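Local coordinates for protein A49R (PDB 4D5T) that inhibits host NF-kappa-B activation by binding host BTRC and so diminishing ubiquitination of the NF-kappa-B inhibitor NFKBIA, at residues T11-I16 with I51-T56; I27-L32 with D130-I135; N38-R43 with I103-I108; E69-L74 with M109-F114. All coordinates share one frame; numbering follows the deposited sequence.

Contacts 1 and 3 are buried, whereas contacts 2 and 4 are partly exposed; contact 3 lies nearest the centre of the chain, about 7 Å from it between centres, and contact 4 farthest, at about 17 Å. Contacts 2 and 3 use the two ends of helix 29-40, and Phe39 of contact 3 also packs on Ile51 and Leu54 of contact 1. Contacts 3 and 4 touch where Tyr107 meets Ile71. Chemistry follows place: contacts 1 and 3 set apolar groups beside a single bridging water, contact 2 joins polar helix starts through a lysine and a sulfate, and contact 4 sets a phenylalanine edge against two backbone carbonyls, with two asparagine amides close together on the solvent side.

Contact 1: residues T11-I16 with I51-T56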
loop_
_atom_site.group_PDB
_atom_site.type_symbol
_atom_site.label_atom_id
_atom_site.label_comp_id
_atom_site.label_asym_id
_atom_site.label_seq_id
_atom_site.Cartn_x
_atom_site.Cartn_y
_atom_site.Cartn_z
ATOM N N THR A 11 -14.097 -7.792 10.681
ATOM C CA THR A 11 -13.273 -8.820 11.305
ATOM C C THR A 11 -11.916 -8.935 10.668
ATOM O O THR A 11 -10.928 -9.053 11.376
ATOM C CB THR A 11 -13.993 -10.149 11.192
ATOM O OG1 THR A 11 -15.215 -10.036 11.902
ATOM C CG2 THR A 11 -13.185 -11.287 11.824
ATOM N N GLU A 12 -11.856 -8.898 9.341
ATOM C CA GLU A 12 -10.587 -9.069 8.641
ATOM C C GLU A 12 -9.623 -7.940 8.977
ATOM O O GLU A 12 -8.466 -8.172 9.285
ATOM C CB GLU A 12 -10.740 -9.115 7.144
ATOM C CG GLU A 12 -9.439 -9.554 6.457
ATOM C CD GLU A 12 -8.991 -10.979 6.819
ATOM O OE1 GLU A 12 -9.845 -11.792 7.139
ATOM O OE2 GLU A 12 -7.791 -11.295 6.747
ATOM N N LEU A 13 -10.112 -6.697 8.965
ATOM C CA LEU A 13 -9.233 -5.568 9.245
ATOM C C LEU A 13 -8.767 -5.492 10.652
ATOM O O LEU A 13 -7.571 -5.286 10.913
ATOM C CB LEU A 13 -9.898 -4.281 8.921
ATOM C CG LEU A 13 -9.765 -3.859 7.500
ATOM C CD1 LEU A 13 -10.582 -2.568 7.369
ATOM C CD2 LEU A 13 -8.331 -3.583 7.071
ATOM N N ALA A 14 -9.643 -5.763 11.582
ATOM C CA ALA A 14 -9.272 -5.888 12.969
ATOM C C ALA A 14 -8.207 -6.946 13.167
ATOM O O ALA A 14 -7.222 -6.724 13.870
ATOM C CB ALA A 14 -10.492 -6.158 13.850
ATOM N N SER A 15 -8.427 -8.130 12.599
ATOM C CA SER A 15 -7.533 -9.239 12.832
ATOM C C SER A 15 -6.161 -9.006 12.171
ATOM O O SER A 15 -5.133 -9.340 12.762
ATOM C CB SER A 15 -8.128 -10.550 12.337
ATOM O OG SER A 15 -9.342 -10.832 12.985
ATOM N N ILE A 16 -6.137 -8.537 10.932
ATOM C CA ILE A 16 -4.847 -8.373 10.238
ATOM C C ILE A 16 -4.031 -7.212 10.856
ATOM O O ILE A 16 -2.808 -7.297 10.987
ATOM C CB ILE A 16 -4.977 -8.262 8.737
ATOM C CG1 ILE A 16 -3.631 -8.572 8.059
ATOM C CG2 ILE A 16 -5.497 -6.930 8.305
ATOM C CD1 ILE A 16 -3.183 -10.021 8.199
ATOM N N ILE A 51 1.704 -6.589 4.189
ATOM C CA ILE A 51 1.276 -6.758 2.769
ATOM C C ILE A 51 -0.157 -7.362 2.696
ATOM O O ILE A 51 -0.988 -6.881 1.940
ATOM C CB ILE A 51 2.291 -7.614 2.000
ATOM C CG1 ILE A 51 3.700 -7.021 2.018
ATOM C CG2 ILE A 51 1.861 -7.831 0.566
ATOM C CD1 ILE A 51 3.854 -5.558 1.722
ATOM N N SER A 52 -0.487 -8.321 3.569
ATOM C CA SER A 52 -1.890 -8.730 3.698
ATOM C C SER A 52 -2.851 -7.590 4.060
ATOM O O SER A 52 -3.935 -7.459 3.444
ATOM C CB SER A 52 -2.006 -9.925 4.663
ATOM O OG SER A 52 -3.364 -10.327 4.662
ATOM N N PHE A 53 -2.442 -6.727 4.976
ATOM C CA PHE A 53 -3.192 -5.479 5.307
ATOM C C PHE A 53 -3.386 -4.644 4.064
ATOM O O PHE A 53 -4.531 -4.257 3.732
ATOM C CB PHE A 53 -2.508 -4.705 6.440
ATOM C CG PHE A 53 -3.102 -3.340 6.713
ATOM C CD1 PHE A 53 -4.199 -3.214 7.546
ATOM C CD2 PHE A 53 -2.517 -2.228 6.200
ATOM C CE1 PHE A 53 -4.773 -1.983 7.776
ATOM C CE2 PHE A 53 -3.036 -0.943 6.537
ATOM C CZ PHE A 53 -4.173 -0.858 7.292
ATOM N N LEU A 54 -2.295 -4.369 3.351
ATOM C CA LEU A 54 -2.414 -3.531 2.141
ATOM C C LEU A 54 -3.367 -4.154 1.128
ATOM O O LEU A 54 -4.157 -3.451 0.455
ATOM C CB LEU A 54 -1.031 -3.334 1.523
ATOM C CG LEU A 54 -0.066 -2.474 2.317
ATOM C CD1 LEU A 54 1.322 -2.496 1.714
ATOM C CD2 LEU A 54 -0.543 -1.017 2.335
ATOM N N ASP A 55 -3.262 -5.471 0.929
ATOM C CA ASP A 55 -4.083 -6.177 -0.041
ATOM C C ASP A 55 -5.549 -6.134 0.352
ATOM O O ASP A 55 -6.403 -5.880 -0.475
ATOM C CB ASP A 55 -3.587 -7.639 -0.150
ATOM C CG ASP A 55 -4.358 -8.452 -1.161
ATOM O OD1 ASP A 55 -4.137 -8.245 -2.341
ATOM O OD2 ASP A 55 -5.187 -9.268 -0.767
ATOM N N THR A 56 -5.821 -6.337 1.636
ATOM C CA THR A 56 -7.182 -6.165 2.185
ATOM C C THR A 56 -7.719 -4.759 1.958
ATOM O O THR A 56 -8.832 -4.593 1.470
ATOM C CB THR A 56 -7.235 -6.610 3.626
ATOM O OG1 THR A 56 -6.943 -8.000 3.660
ATOM C CG2 THR A 56 -8.621 -6.391 4.222
HETATM O O HOH W 1 -6.051 -9.370 5.517
#
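Two nearly antiparallel helices of the all-helical bundle, 9-23 and 49-61, meet where Ile16 presses against Ser52 and Phe53. The short segments here approach to 10.0 Å between axes, their N-to-C directions 159° apart. With CG1 anti to its backbone N (chi1 -161°), Ile16 sends its long branch over the backbone of the other helix: CG1 comes to 3.8 Å from Phe53 N, and CD1 lies 3.6 Å from Ser52 OG. Its short branch does different work, CG2 resting at the edge of the Phe53 ring, near the ring plane, 4.0 Å from Phe53 CD1. Leu13 adds a second methyl, CD2, 4.0 Å from Phe53 CE1, and the same methyl touches Thr56 CG2.

A49 is a member of the Bcl-2 family, and the apolar side of this helix pair faces other helices of that fold: Leu13 also packs on Ile146 and Arg147 of helix 132-150, and Phe53 on Ile139 of that helix and Val99 of helix 95-109.

Toward the other side the pairing turns polar. Glu12 lays CG 4.0 Å from Thr56 CG2, then bends at chi2 (63°), and its carboxylate OE2 accepts a 2.9 Å bond from a water. That water is also 3.0 Å from Ser52 OG, linking the helices without a direct hydrogen bond; its approach to Thr56 OG1 is so short that the detail is doubtful.

Contact 2: residues I27-L32 with D130-I135. With SO4 (sulfate ion), chain I.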
loop_
_atom_site.group_PDB
_atom_site.type_symbol
_atom_site.label_atom_id
_atom_site.label_comp_id
_atom_site.label_asym_id
_atom_site.label_seq_id
_atom_site.Cartn_x
_atom_site.Cartn_y
_atom_site.Cartn_z
ATOM N N ILE A 27 10.125 -8.550 11.273
ATOM C CA ILE A 27 10.449 -8.341 9.888
ATOM C C ILE A 27 11.553 -7.286 9.692
ATOM O O ILE A 27 11.419 -6.119 10.063
ATOM C CB ILE A 27 9.241 -7.848 9.144
ATOM C CG1 ILE A 27 8.044 -8.744 9.465
ATOM C CG2 ILE A 27 9.537 -7.823 7.663
ATOM C CD1 ILE A 27 6.706 -8.160 9.052
ATOM N N ASP A 28 12.668 -7.729 9.141
ATOM C CA ASP A 28 13.801 -6.861 8.849
ATOM C C ASP A 28 13.322 -5.726 7.911
ATOM O O ASP A 28 12.544 -5.956 7.001
ATOM C CB ASP A 28 14.968 -7.685 8.228
ATOM C CG ASP A 28 16.242 -6.808 7.939
ATOM O OD1 ASP A 28 17.076 -6.681 8.865
ATOM O OD2 ASP A 28 16.455 -6.222 6.851
ATOM N N ASN A 29 13.805 -4.514 8.134
ATOM C CA ASN A 29 13.416 -3.366 7.327
ATOM C C ASN A 29 13.685 -3.536 5.861
ATOM O O ASN A 29 12.871 -3.111 5.051
ATOM C CB ASN A 29 14.099 -2.084 7.846
ATOM C CG ASN A 29 13.412 -0.833 7.360
ATOM O OD1 ASN A 29 12.213 -0.650 7.579
ATOM N ND2 ASN A 29 14.144 -0.025 6.639
ATOM N N ASP A 30 14.810 -4.151 5.495
ATOM C CA ASP A 30 15.131 -4.286 4.079
ATOM C C ASP A 30 14.143 -5.260 3.455
ATOM O O ASP A 30 13.757 -5.092 2.294
ATOM C CB ASP A 30 16.592 -4.693 3.828
ATOM C CG ASP A 30 17.592 -3.579 4.157
ATOM O OD1 ASP A 30 17.268 -2.362 4.033
ATOM O OD2 ASP A 30 18.743 -3.937 4.519
ATOM N N ILE A 31 13.730 -6.281 4.218
ATOM C CA ILE A 31 12.766 -7.264 3.699
ATOM C C ILE A 31 11.386 -6.599 3.589
ATOM O O ILE A 31 10.686 -6.780 2.595
ATOM C CB ILE A 31 12.760 -8.519 4.601
ATOM C CG1 ILE A 31 14.198 -9.175 4.484
ATOM C CG2 ILE A 31 11.533 -9.401 4.279
ATOM C CD1 ILE A 31 14.399 -10.542 5.069
ATOM N N LEU A 32 11.007 -5.789 4.578
ATOM C CA LEU A 32 9.739 -5.076 4.515
ATOM C C LEU A 32 9.649 -4.217 3.263
ATOM O O LEU A 32 8.664 -4.278 2.509
ATOM C CB LEU A 32 9.539 -4.225 5.780
ATOM C CG LEU A 32 8.337 -3.290 5.781
ATOM C CD1 LEU A 32 7.038 -4.053 5.751
ATOM C CD2 LEU A 32 8.408 -2.410 7.016
ATOM N N ASP A 130 12.052 4.059 5.767
ATOM C CA ASP A 130 12.077 3.470 7.103
ATOM C C ASP A 130 10.787 3.804 7.827
ATOM O O ASP A 130 10.682 4.761 8.571
ATOM C CB ASP A 130 13.274 3.995 7.846
ATOM C CG ASP A 130 13.352 3.470 9.272
ATOM O OD1 ASP A 130 12.617 2.443 9.613
ATOM O OD2 ASP A 130 14.166 4.173 9.963
ATOM N N ILE A 131 9.795 2.992 7.639
ATOM C CA ILE A 131 8.442 3.284 8.117
ATOM C C ILE A 131 7.942 2.407 9.261
ATOM O O ILE A 131 6.736 2.401 9.570
ATOM C CB ILE A 131 7.402 3.301 6.949
ATOM C CG1 ILE A 131 7.233 1.934 6.223
ATOM C CG2 ILE A 131 7.747 4.391 5.933
ATOM C CD1 ILE A 131 6.033 1.881 5.275
ATOM N N LYS A 132 8.763 1.527 9.794
ATOM C CA LYS A 132 8.302 0.616 10.833
ATOM C C LYS A 132 7.647 1.392 12.050
ATOM O O LYS A 132 6.629 0.950 12.561
ATOM C CB LYS A 132 9.436 -0.344 11.313
ATOM C CG LYS A 132 9.717 -1.481 10.324
ATOM C CD LYS A 132 10.936 -2.372 10.654
ATOM C CE LYS A 132 10.702 -3.301 11.793
ATOM N NZ LYS A 132 11.840 -4.265 11.847
ATOM N N GLN A 133 8.224 2.507 12.504
ATOM C CA GLN A 133 7.643 3.231 13.639
ATOM C C GLN A 133 6.312 3.864 13.318
ATOM O O GLN A 133 5.399 3.837 14.129
ATOM C CB GLN A 133 8.592 4.287 14.152
ATOM C CG GLN A 133 7.959 5.194 15.194
ATOM C CD GLN A 133 7.583 4.492 16.486
ATOM O OE1 GLN A 133 8.037 3.384 16.783
ATOM N NE2 GLN A 133 6.714 5.152 17.264
ATOM N N VAL A 134 6.186 4.364 12.093
ATOM C CA VAL A 134 4.920 4.924 11.700
ATOM C C VAL A 134 3.863 3.795 11.600
ATOM O O VAL A 134 2.709 4.032 11.916
ATOM C CB VAL A 134 5.055 5.657 10.357
ATOM C CG1 VAL A 134 3.793 6.386 10.079
ATOM C CG2 VAL A 134 6.145 6.679 10.489
ATOM N N ILE A 135 4.228 2.600 11.163
ATOM C CA ILE A 135 3.248 1.481 11.144
ATOM C C ILE A 135 2.827 1.162 12.637
ATOM O O ILE A 135 1.655 1.094 12.923
ATOM C CB ILE A 135 3.821 0.246 10.436
ATOM C CG1 ILE A 135 4.024 0.551 8.899
ATOM C CG2 ILE A 135 2.940 -1.008 10.513
ATOM C CD1 ILE A 135 4.868 -0.416 8.111
HETATM S S SO4 I . 15.382 -3.166 11.356
HETATM O O1 SO4 I . 15.747 -4.188 10.336
HETATM O O2 SO4 I . 15.726 -3.547 12.732
HETATM O O3 SO4 I . 13.967 -2.926 11.223
HETATM O O4 SO4 I . 16.104 -1.919 11.045
HETATM O O HOH W 2 10.491 0.685 6.083
#
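The Asn29 amide and the Asp130 carboxylate are turned 71° from each other, their side chains crossing at about a right angle, with Asn29 OD1 3.7 Å from Asp130 OD1. Between these two acceptors no direct hydrogen bond forms. Instead Asn29 OD1 takes one from a water at 2.6 Å, and that water in turn accepts from Ile131 N, while Asn29 ND2 donates to the backbone oxygen of Ile129, so the amide is gripped at both ends.

Lys132 slides past Asn29 in the opposite direction. Its CG lies 3.7 Å from Leu32 CD2, and a bend at chi3 steers CE round before NZ reaches Ile27 O at 2.6 Å. This donor is tilted 30° from the carbonyl plane. The same ammonium holds sulfate O3 at 2.6 Å, and Asn29 N donates to sulfate O1 at 3.0 Å, almost straight at 178°. The anion, probably from the crystallisation liquor, thus sits at the first turn of helix 29-40, where the N-H of Asn29 and the helix dipole would be expected to favour it, although Asp28 OD1 lies 3.2 Å from sulfate O1; Asp28 is the N-cap, its OD2 taking Asp30 N.

Beneath the polar layer Leu32 CD2 meets Ile135 CD1. The contact joins the starts of helices 29-40 and 132-150; Leu32 and Ile135 both pack on Phe50 of helix 49-61, and Ile131 and Ile135 lean on Ile98 and Leu95 of helix 95-109.

Contact 3: residues N38-R43 with I103-I108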
loop_
_atom_site.group_PDB
_atom_site.type_symbol
_atom_site.label_atom_id
_atom_site.label_comp_id
_atom_site.label_asym_id
_atom_site.label_seq_id
_atom_site.Cartn_x
_atom_site.Cartn_y
_atom_site.Cartn_z
ATOM N N ASN A 38 7.363 -5.265 -4.126
ATOM C CA ASN A 38 6.688 -6.395 -4.777
ATOM C C ASN A 38 5.152 -6.240 -4.786
ATOM O O ASN A 38 4.514 -6.581 -5.761
ATOM C CB ASN A 38 7.158 -7.709 -4.177
ATOM C CG ASN A 38 8.581 -8.098 -4.643
ATOM O OD1 ASN A 38 8.991 -7.754 -5.719
ATOM N ND2 ASN A 38 9.245 -8.941 -3.891
ATOM N N PHE A 39 4.561 -5.767 -3.697
ATOM C CA PHE A 39 3.122 -5.487 -3.682
ATOM C C PHE A 39 2.752 -4.454 -4.800
ATOM O O PHE A 39 1.766 -4.636 -5.540
ATOM C CB PHE A 39 2.694 -4.935 -2.304
ATOM C CG PHE A 39 1.259 -4.483 -2.260
ATOM C CD1 PHE A 39 0.223 -5.422 -2.201
ATOM C CD2 PHE A 39 0.942 -3.131 -2.369
ATOM C CE1 PHE A 39 -1.117 -4.988 -2.160
ATOM C CE2 PHE A 39 -0.368 -2.710 -2.391
ATOM C CZ PHE A 39 -1.415 -3.624 -2.297
ATOM N N ILE A 40 3.512 -3.363 -4.873
ATOM C CA ILE A 40 3.307 -2.333 -5.877
ATOM C C ILE A 40 3.371 -2.911 -7.313
ATOM O O ILE A 40 2.597 -2.464 -8.185
ATOM C CB ILE A 40 4.310 -1.193 -5.659
ATOM C CG1 ILE A 40 3.870 -0.402 -4.402
ATOM C CG2 ILE A 40 4.452 -0.308 -6.865
ATOM C CD1 ILE A 40 4.972 0.502 -3.886
ATOM N N MET A 41 4.250 -3.881 -7.504
ATOM C CA MET A 41 4.454 -4.541 -8.817
ATOM C C MET A 41 3.608 -5.822 -9.035
ATOM O O MET A 41 3.829 -6.559 -9.989
ATOM C CB MET A 41 5.919 -4.914 -8.996
ATOM C CG MET A 41 6.942 -3.768 -8.785
ATOM S SD MET A 41 6.580 -2.384 -9.886
ATOM C CE MET A 41 7.738 -1.196 -9.198
ATOM N N CYS A 42 2.627 -6.045 -8.168
ATOM C CA CYS A 42 1.682 -7.143 -8.265
ATOM C C CYS A 42 2.367 -8.480 -8.147
ATOM O O CYS A 42 2.112 -9.397 -8.940
ATOM C CB CYS A 42 0.906 -7.067 -9.569
ATOM S SG CYS A 42 -0.414 -5.878 -9.582
ATOM N N ARG A 43 3.270 -8.585 -7.192
ATOM C CA ARG A 43 3.863 -9.827 -6.784
ATOM C C ARG A 43 3.841 -9.905 -5.234
ATOM O O ARG A 43 4.853 -10.185 -4.634
ATOM C CB ARG A 43 5.313 -9.916 -7.201
ATOM C CG ARG A 43 5.604 -9.624 -8.635
ATOM C CD ARG A 43 7.111 -9.743 -8.851
ATOM N NE ARG A 43 7.567 -8.668 -9.716
ATOM C CZ ARG A 43 8.351 -7.660 -9.350
ATOM N NH1 ARG A 43 8.835 -7.568 -8.119
ATOM N NH2 ARG A 43 8.666 -6.730 -10.247
ATOM N N ILE A 103 -0.758 2.346 -2.443
ATOM C CA ILE A 103 -1.855 1.908 -3.290
ATOM C C ILE A 103 -1.900 2.703 -4.573
ATOM O O ILE A 103 -2.080 2.126 -5.654
ATOM C CB ILE A 103 -3.155 1.986 -2.500
ATOM C CG1 ILE A 103 -3.154 0.795 -1.531
ATOM C CG2 ILE A 103 -4.353 1.996 -3.423
ATOM C CD1 ILE A 103 -4.315 0.810 -0.593
ATOM N N THR A 104 -1.635 4.003 -4.490
ATOM C CA THR A 104 -1.572 4.844 -5.714
ATOM C C THR A 104 -0.447 4.375 -6.648
ATOM O O THR A 104 -0.648 4.263 -7.886
ATOM C CB THR A 104 -1.343 6.322 -5.364
ATOM O OG1 THR A 104 -2.473 6.805 -4.630
ATOM C CG2 THR A 104 -1.220 7.158 -6.650
ATOM N N LEU A 105 0.709 4.056 -6.086
ATOM C CA LEU A 105 1.825 3.571 -6.880
ATOM C C LEU A 105 1.434 2.240 -7.558
ATOM O O LEU A 105 1.825 1.969 -8.708
ATOM C CB LEU A 105 3.128 3.438 -6.051
ATOM C CG LEU A 105 3.657 4.826 -5.605
ATOM C CD1 LEU A 105 4.817 4.663 -4.655
ATOM C CD2 LEU A 105 4.071 5.743 -6.691
ATOM N N LYS A 106 0.726 1.363 -6.857
ATOM C CA LYS A 106 0.236 0.115 -7.438
ATOM C C LYS A 106 -0.709 0.403 -8.602
ATOM O O LYS A 106 -0.556 -0.191 -9.681
ATOM C CB LYS A 106 -0.440 -0.777 -6.369
ATOM C CG LYS A 106 -0.992 -2.055 -6.965
ATOM C CD LYS A 106 -1.416 -3.064 -5.927
ATOM C CE LYS A 106 -2.042 -4.245 -6.693
ATOM N NZ LYS A 106 -2.208 -5.446 -5.897
ATOM N N TYR A 107 -1.598 1.384 -8.466
ATOM C CA TYR A 107 -2.451 1.726 -9.623
ATOM C C TYR A 107 -1.624 2.167 -10.821
ATOM O O TYR A 107 -1.932 1.864 -11.998
ATOM C CB TYR A 107 -3.456 2.823 -9.303
ATOM C CG TYR A 107 -4.459 2.562 -8.240
ATOM C CD1 TYR A 107 -5.150 1.337 -8.139
ATOM C CD2 TYR A 107 -4.832 3.589 -7.377
ATOM C CE1 TYR A 107 -6.097 1.115 -7.141
ATOM C CE2 TYR A 107 -5.771 3.361 -6.377
ATOM C CZ TYR A 107 -6.418 2.137 -6.297
ATOM O OH TYR A 107 -7.392 1.997 -5.356
ATOM N N ILE A 108 -0.602 2.983 -10.558
ATOM C CA ILE A 108 0.225 3.553 -11.613
ATOM C C ILE A 108 1.032 2.450 -12.289
ATOM O O ILE A 108 1.100 2.400 -13.538
ATOM C CB ILE A 108 1.166 4.646 -11.099
ATOM C CG1 ILE A 108 0.362 5.858 -10.627
ATOM C CG2 ILE A 108 2.162 5.059 -12.197
ATOM C CD1 ILE A 108 1.251 6.892 -10.008
HETATM O O HOH W 3 -0.082 -6.842 -5.264
#
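Lys106 lies across the Phe39 ring, at about a right angle to that side chain, its CD over one face at 4.0 Å from the ring centroid as a CH-pi contact. The lysine leaves its helix with CG anti to the backbone N (chi1 178°) and stays extended to the tip, running along the end of helix 29-40 and the turn after it. NZ finishes 4.4 Å from the Phe39 centroid and 32° off the ring normal, an off-centre cation-pi pair, and Lys106 makes another cation-pi contact with Tyr58. A water accepts from Lys106 NZ at 2.6 Å and donates to Phe39 O, giving the buried lysine a polar partner beside its two rings.

At the root of the side chain the backbones come very close: Lys106 CA is 3.6 Å from Ile40 O in a CA-H...O contact. Next to it Ile40 and Leu105 lie side by side, pointing the same way, with Ile40 CG2 4.1 Å from Leu105 CB.

Further out, Phe39 is backed by Ile51 and Leu54 of helix 49-61, and Ile40 by Ile126 of helix 112-126. Phe39 O, besides the water, accepts from Cys42 N at 3.1 Å, and Arg43 N reaches back to Asn38 O at 2.8 Å. With positive phi at Cys42 (63°), these two bonds form a Schellman motif, which ends helix 29-40 against the side of helix 95-109, inside the helical bundle of the Bcl-2 fold.

Contact 4: residues E69-L74 with M109-F114; sequences ELINSL and MNNPDF
Ile71 and Phe114 make the tight half of this contact, their side chains crossing obliquely. The short branch of Ile71 does the touching: CG2 lies 3.6 Å from Phe114 CE2, with CD2 of the ring almost as near. The ring then turns its edge to the backbone of the other segment. Ile71 O sits in the ring plane 3.6 Å from Phe114 CE2, and Leu74 O in the same plane 3.7 Å from Phe114 CZ, so two carbonyl oxygens face the C-H rim, whose slight positive charge would suit them. Ile71 O is held from its own side as well, accepting from Leu74 N at the end of this segment. Phe114 gets there with CG anti to its carbonyl carbon (chi1 -62°).

Toward solvent the contact is looser and polar. The exposed Asn72 brings OD1 to 3.0 Å from Asn111 ND2, the two amide planes 81° apart. Asn111 is fixed through OD1: it is the N-cap of helix 112-126, and OD1 accepts from Phe114 N at 3.0 Å with an N-H...O angle of 159°. The cap thus ties together the residue that reaches out to Asn72 and the one that fills the apolar half, while Asn111 CB rests 4.2 Å from Ile71 CG2.

Behind this junction of the end of helix 64-72 with the start of helix 112-126, Phe114 packs on Ile79 and Asp76 of helix 76-87 and on Ile108 of helix 95-109, and Ile71 packs on Tyr107 of the same helix.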
loop_
_atom_site.group_PDB
_atom_site.type_symbol
_atom_site.label_atom_id
_atom_site.label_comp_id
_atom_site.label_asym_id
_atom_site.label_seq_id
_atom_site.Cartn_x
_atom_site.Cartn_y
_atom_site.Cartn_z
ATOM N N GLU A 69 -8.732 3.817 -15.582
ATOM C CA GLU A 69 -9.258 4.751 -16.583
ATOM C C GLU A 69 -8.719 6.155 -16.291
ATOM O O GLU A 69 -8.190 6.844 -17.157
ATOM C CB GLU A 69 -10.819 4.778 -16.568
ATOM C CG GLU A 69 -11.576 3.682 -17.313
ATOM C CD GLU A 69 -10.990 3.322 -18.651
ATOM O OE1 GLU A 69 -11.188 4.084 -19.616
ATOM O OE2 GLU A 69 -10.321 2.264 -18.714
ATOM N N LEU A 70 -8.764 6.552 -15.034
ATOM C CA LEU A 70 -8.242 7.866 -14.665
ATOM C C LEU A 70 -6.734 8.010 -15.014
ATOM O O LEU A 70 -6.315 8.983 -15.671
ATOM C CB LEU A 70 -8.469 8.136 -13.171
ATOM C CG LEU A 70 -8.102 9.506 -12.619
ATOM C CD1 LEU A 70 -8.881 9.831 -11.345
ATOM C CD2 LEU A 70 -6.627 9.573 -12.271
ATOM N N ILE A 71 -5.946 7.042 -14.606
ATOM C CA ILE A 71 -4.508 7.067 -14.855
ATOM C C ILE A 71 -4.175 7.039 -16.346
ATOM O O ILE A 71 -3.248 7.724 -16.763
ATOM C CB ILE A 71 -3.815 5.929 -14.080
ATOM C CG1 ILE A 71 -3.681 6.335 -12.609
ATOM C CG2 ILE A 71 -2.432 5.665 -14.623
ATOM C CD1 ILE A 71 -3.646 5.174 -11.683
ATOM N N ASN A 72 -4.973 6.311 -17.129
ATOM C CA ASN A 72 -4.892 6.363 -18.602
ATOM C C ASN A 72 -5.078 7.730 -19.215
ATOM O O ASN A 72 -4.569 7.983 -20.290
ATOM C CB ASN A 72 -5.970 5.512 -19.265
ATOM C CG ASN A 72 -5.582 4.067 -19.374
ATOM O OD1 ASN A 72 -4.480 3.680 -18.957
ATOM N ND2 ASN A 72 -6.496 3.249 -19.893
ATOM N N SER A 73 -5.860 8.584 -18.575
ATOM C CA SER A 73 -6.093 9.932 -19.080
ATOM C C SER A 73 -4.926 10.869 -18.729
ATOM O O SER A 73 -4.872 11.970 -19.226
ATOM C CB SER A 73 -7.394 10.475 -18.500
ATOM O OG SER A 73 -7.244 10.851 -17.134
ATOM N N LEU A 74 -3.976 10.445 -17.903
ATOM C CA LEU A 74 -2.901 11.346 -17.481
ATOM C C LEU A 74 -1.721 11.344 -18.424
ATOM O O LEU A 74 -1.413 10.329 -19.035
ATOM C CB LEU A 74 -2.408 10.972 -16.104
ATOM C CG LEU A 74 -3.452 10.972 -14.980
ATOM C CD1 LEU A 74 -2.787 10.617 -13.655
ATOM C CD2 LEU A 74 -4.189 12.291 -14.880
ATOM N N MET A 109 1.538 1.507 -11.498
ATOM C CA MET A 109 2.246 0.324 -12.054
ATOM C C MET A 109 1.327 -0.684 -12.748
ATOM O O MET A 109 1.794 -1.526 -13.523
ATOM C CB MET A 109 3.063 -0.392 -10.981
ATOM C CG MET A 109 4.235 0.408 -10.401
ATOM S SD MET A 109 5.491 0.959 -11.537
ATOM C CE MET A 109 4.883 2.508 -12.076
ATOM N N ASN A 110 0.017 -0.586 -12.537
ATOM C CA ASN A 110 -0.995 -1.372 -13.338
ATOM C C ASN A 110 -1.085 -0.891 -14.803
ATOM O O ASN A 110 -1.710 -1.541 -15.602
ATOM C CB ASN A 110 -2.429 -1.321 -12.712
ATOM C CG ASN A 110 -2.554 -2.033 -11.342
ATOM O OD1 ASN A 110 -1.775 -2.918 -10.991
ATOM N ND2 ASN A 110 -3.582 -1.630 -10.556
ATOM N N ASN A 111 -0.487 0.269 -15.120
ATOM C CA ASN A 111 -0.416 0.838 -16.508
ATOM C C ASN A 111 0.921 0.425 -17.122
ATOM O O ASN A 111 1.969 0.883 -16.710
ATOM C CB ASN A 111 -0.544 2.372 -16.448
ATOM C CG ASN A 111 -0.468 3.064 -17.791
ATOM O OD1 ASN A 111 0.568 3.054 -18.474
ATOM N ND2 ASN A 111 -1.599 3.620 -18.220
ATOM N N PRO A 112 0.907 -0.444 -18.137
ATOM C CA PRO A 112 2.181 -0.972 -18.671
ATOM C C PRO A 112 3.201 0.041 -19.232
ATOM O O PRO A 112 4.417 -0.182 -19.093
ATOM C CB PRO A 112 1.748 -1.855 -19.816
ATOM C CG PRO A 112 0.356 -2.243 -19.524
ATOM C CD PRO A 112 -0.255 -1.106 -18.735
ATOM N N ASP A 113 2.718 1.171 -19.784
ATOM C CA ASP A 113 3.609 2.268 -20.188
ATOM C C ASP A 113 4.317 2.885 -18.962
ATOM O O ASP A 113 5.547 3.056 -18.980
ATOM C CB ASP A 113 2.846 3.378 -20.940
ATOM C CG ASP A 113 2.390 2.948 -22.334
ATOM O OD1 ASP A 113 2.819 1.893 -22.860
ATOM O OD2 ASP A 113 1.595 3.679 -22.941
ATOM N N PHE A 114 3.545 3.187 -17.897
ATOM C CA PHE A 114 4.121 3.835 -16.726
ATOM C C PHE A 114 4.986 2.870 -15.904
ATOM O O PHE A 114 5.999 3.260 -15.379
ATOM C CB PHE A 114 3.038 4.496 -15.846
ATOM C CG PHE A 114 2.273 5.591 -16.537
ATOM C CD1 PHE A 114 2.899 6.486 -17.395
ATOM C CD2 PHE A 114 0.909 5.744 -16.301
ATOM C CE1 PHE A 114 2.171 7.469 -18.053
ATOM C CE2 PHE A 114 0.170 6.755 -16.927
ATOM C CZ PHE A 114 0.807 7.619 -17.814
#